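PDB 5MKC: cell wall surface anchor family protein (Jo),Cell wall surface anchor family protein (In), which probably joins its Jo and In parts, derived from a pneumococcal pilus adhesin, autocatalytically through a covalent isopeptide bond. Local coordinates for residues S39-Q44 / N71-Q76. Residues are numbered along the deposited sequence; the frame is centred on the assembly and turned at random.
Sequences SEKNGQ and NLDDNQ. With SO4 (sulfate ion), chain I.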
loop_
_atom_site.group_PDB
_atom_site.type_symbol
_atom_site.label_atom_id
_atom_site.label_comp_id
_atom_site.label_asym_id
_atom_site.label_seq_id
_atom_site.Cartn_x
_atom_site.Cartn_y
_atom_site.Cartn_z
ATOM N N SER A 39 3.539 15.102 -12.073
ATOM C CA SER A 39 2.150 15.495 -11.838
ATOM C C SER A 39 1.854 16.959 -12.166
ATOM O O SER A 39 0.726 17.431 -11.971
ATOM C CB SER A 39 1.725 15.171 -10.398
ATOM O OG SER A 39 2.265 16.068 -9.438
ATOM N N GLU A 40 2.844 17.664 -12.696
ATOM C CA GLU A 40 2.650 19.069 -13.067
ATOM C C GLU A 40 1.753 19.230 -14.288
ATOM O O GLU A 40 1.929 18.532 -15.286
ATOM C CB GLU A 40 3.995 19.762 -13.342
ATOM C CG GLU A 40 3.931 21.282 -13.272
ATOM C CD GLU A 40 3.784 21.803 -11.840
ATOM O OE1 GLU A 40 4.010 21.029 -10.842
ATOM O OE2 GLU A 40 3.441 23.006 -11.727
ATOM N N LYS A 41 0.823 20.177 -14.204
ATOM C CA LYS A 41 -0.120 20.456 -15.277
ATOM C C LYS A 41 -0.593 21.897 -15.174
ATOM O O LYS A 41 -1.207 22.273 -14.173
ATOM C CB LYS A 41 -1.336 19.539 -15.140
ATOM C CG LYS A 41 -2.488 19.851 -16.068
ATOM C CD LYS A 41 -2.141 19.438 -17.486
ATOM C CE LYS A 41 -3.110 20.022 -18.496
ATOM N NZ LYS A 41 -3.131 19.165 -19.715
ATOM N N ASN A 42 -0.321 22.704 -16.203
ATOM C CA ASN A 42 -0.711 24.111 -16.187
ATOM C C ASN A 42 -0.232 24.842 -14.934
ATOM O O ASN A 42 -1.011 25.570 -14.323
ATOM C CB ASN A 42 -2.240 24.249 -16.289
ATOM C CG ASN A 42 -2.782 23.725 -17.599
ATOM O OD1 ASN A 42 -2.135 23.855 -18.635
ATOM N ND2 ASN A 42 -3.975 23.133 -17.561
ATOM N N GLY A 43 1.028 24.635 -14.540
ATOM C CA GLY A 43 1.608 25.339 -13.398
ATOM C C GLY A 43 1.129 24.915 -12.008
ATOM O O GLY A 43 1.577 25.474 -11.010
ATOM N N GLN A 44 0.209 23.950 -11.939
ATOM C CA GLN A 44 -0.228 23.355 -10.669
ATOM C C GLN A 44 0.190 21.880 -10.652
ATOM O O GLN A 44 0.375 21.268 -11.709
ATOM C CB GLN A 44 -1.757 23.473 -10.514
ATOM C CG GLN A 44 -2.285 24.888 -10.269
ATOM C CD GLN A 44 -1.922 25.435 -8.886
ATOM O OE1 GLN A 44 -0.763 25.784 -8.618
ATOM N NE2 GLN A 44 -2.915 25.513 -7.999
ATOM N N ASN A 71 -1.158 7.983 -16.409
ATOM C CA ASN A 71 -1.776 8.886 -17.378
ATOM C C ASN A 71 -2.321 10.119 -16.668
ATOM O O ASN A 71 -3.401 10.069 -16.065
ATOM C CB ASN A 71 -2.925 8.187 -18.084
ATOM C CG ASN A 71 -3.518 9.012 -19.192
ATOM O OD1 ASN A 71 -3.661 10.244 -19.098
ATOM N ND2 ASN A 71 -3.884 8.327 -20.252
ATOM N N LEU A 72 -1.571 11.216 -16.739
ATOM C CA LEU A 72 -1.848 12.390 -15.921
ATOM C C LEU A 72 -3.199 13.002 -16.273
ATOM O O LEU A 72 -3.992 13.300 -15.379
ATOM C CB LEU A 72 -0.762 13.437 -16.101
ATOM C CG LEU A 72 -0.910 14.661 -15.193
ATOM C CD1 LEU A 72 -0.875 14.239 -13.734
ATOM C CD2 LEU A 72 0.197 15.674 -15.471
ATOM N N ASP A 73 -3.477 13.153 -17.564
ATOM C CA ASP A 73 -4.716 13.780 -17.991
ATOM C C ASP A 73 -5.919 12.987 -17.540
ATOM O O ASP A 73 -6.952 13.567 -17.250
ATOM C CB ASP A 73 -4.782 13.923 -19.516
ATOM C CG ASP A 73 -3.936 15.049 -20.039
ATOM O OD1 ASP A 73 -3.164 15.673 -19.272
ATOM O OD2 ASP A 73 -4.057 15.308 -21.254
ATOM N N ASP A 74 -5.795 11.665 -17.510
ATOM C CA ASP A 74 -6.904 10.824 -17.097
ATOM C C ASP A 74 -6.853 10.423 -15.623
ATOM O O ASP A 74 -7.647 9.580 -15.177
ATOM C CB ASP A 74 -6.952 9.580 -17.972
ATOM C CG ASP A 74 -8.298 8.911 -17.930
ATOM O OD1 ASP A 74 -9.305 9.614 -18.092
ATOM O OD2 ASP A 74 -8.365 7.704 -17.694
ATOM N N ASN A 75 -5.926 11.020 -14.869
ATOM C CA ASN A 75 -5.823 10.799 -13.430
ATOM C C ASN A 75 -5.604 9.331 -13.051
ATOM O O ASN A 75 -6.254 8.821 -12.146
ATOM C CB ASN A 75 -7.054 11.349 -12.704
ATOM C CG ASN A 75 -7.366 12.769 -13.100
ATOM O OD1 ASN A 75 -6.528 13.651 -12.975
ATOM N ND2 ASN A 75 -8.571 12.996 -13.611
ATOM N N GLN A 76 -4.665 8.679 -13.727
ATOM C CA GLN A 76 -4.313 7.301 -13.434
ATOM C C GLN A 76 -2.920 7.206 -12.862
ATOM O O GLN A 76 -1.985 7.795 -13.404
ATOM C CB GLN A 76 -4.348 6.457 -14.696
ATOM C CG GLN A 76 -5.743 6.297 -15.282
ATOM C CD GLN A 76 -5.700 5.414 -16.491
ATOM O OE1 GLN A 76 -5.061 4.385 -16.482
ATOM N NE2 GLN A 76 -6.333 5.836 -17.539
HETATM S S SO4 I . 6.931 17.529 -13.110
HETATM O O1 SO4 I . 6.910 18.959 -12.726
HETATM O O2 SO4 I . 5.630 17.147 -13.717
HETATM O O3 SO4 I . 8.003 17.265 -14.096
HETATM O O4 SO4 I . 7.198 16.726 -11.891
#
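Leu72 reaches from its turn to the backbone of Ser39 and Glu40, making the largest contribution to a small surface contact between the start of a hairpin (Ser39 to Lys41) and a type I turn. From CB, which points at 39-44, its CG lies anti to the backbone N (chi1 -175°), and the two methyl branches divide the work. CD1 rests against Ser39, 3.8 Å from Ser39 CA, with Ser39 O next nearest. CD2 lies 3.3 Å from Glu40 O and 3.9 Å from Ser39 C, with Lys41 CB at the fringe. The leucine thus packs mostly against main chain. Beside it, Lys41 and Asp73 add a loose electrostatic link: their side chains cross at about a right angle, and Lys41 NZ forms a salt bridge with Asp73 OD1 at 3.5 Å. The rest of each turn is held from within. Lys41 to Gln44 is a type I' turn closing the hairpin, whereas Leu72 to Asn75 is followed by a G1 bulge, in which Asn75 and Gln76 both face Asn71. Asn71 OD1 accepts Asp74 N at 3.0 Å in an Asx motif, the donor standing 52° out of the carbonyl plane. A sulfate, probably from the crystallisation liquor, takes the N-H of Glu40 through O2 (3.0 Å). Lys46, from strand 44-57, donates to Leu72 O and Asn75 OD1. Probably lying within one part of the engineered fusion, the contact joins strand 40-41, the first arm of a hairpin with strand 44-57, and the residue before it to the loop linking strands 60-69 and 76-89.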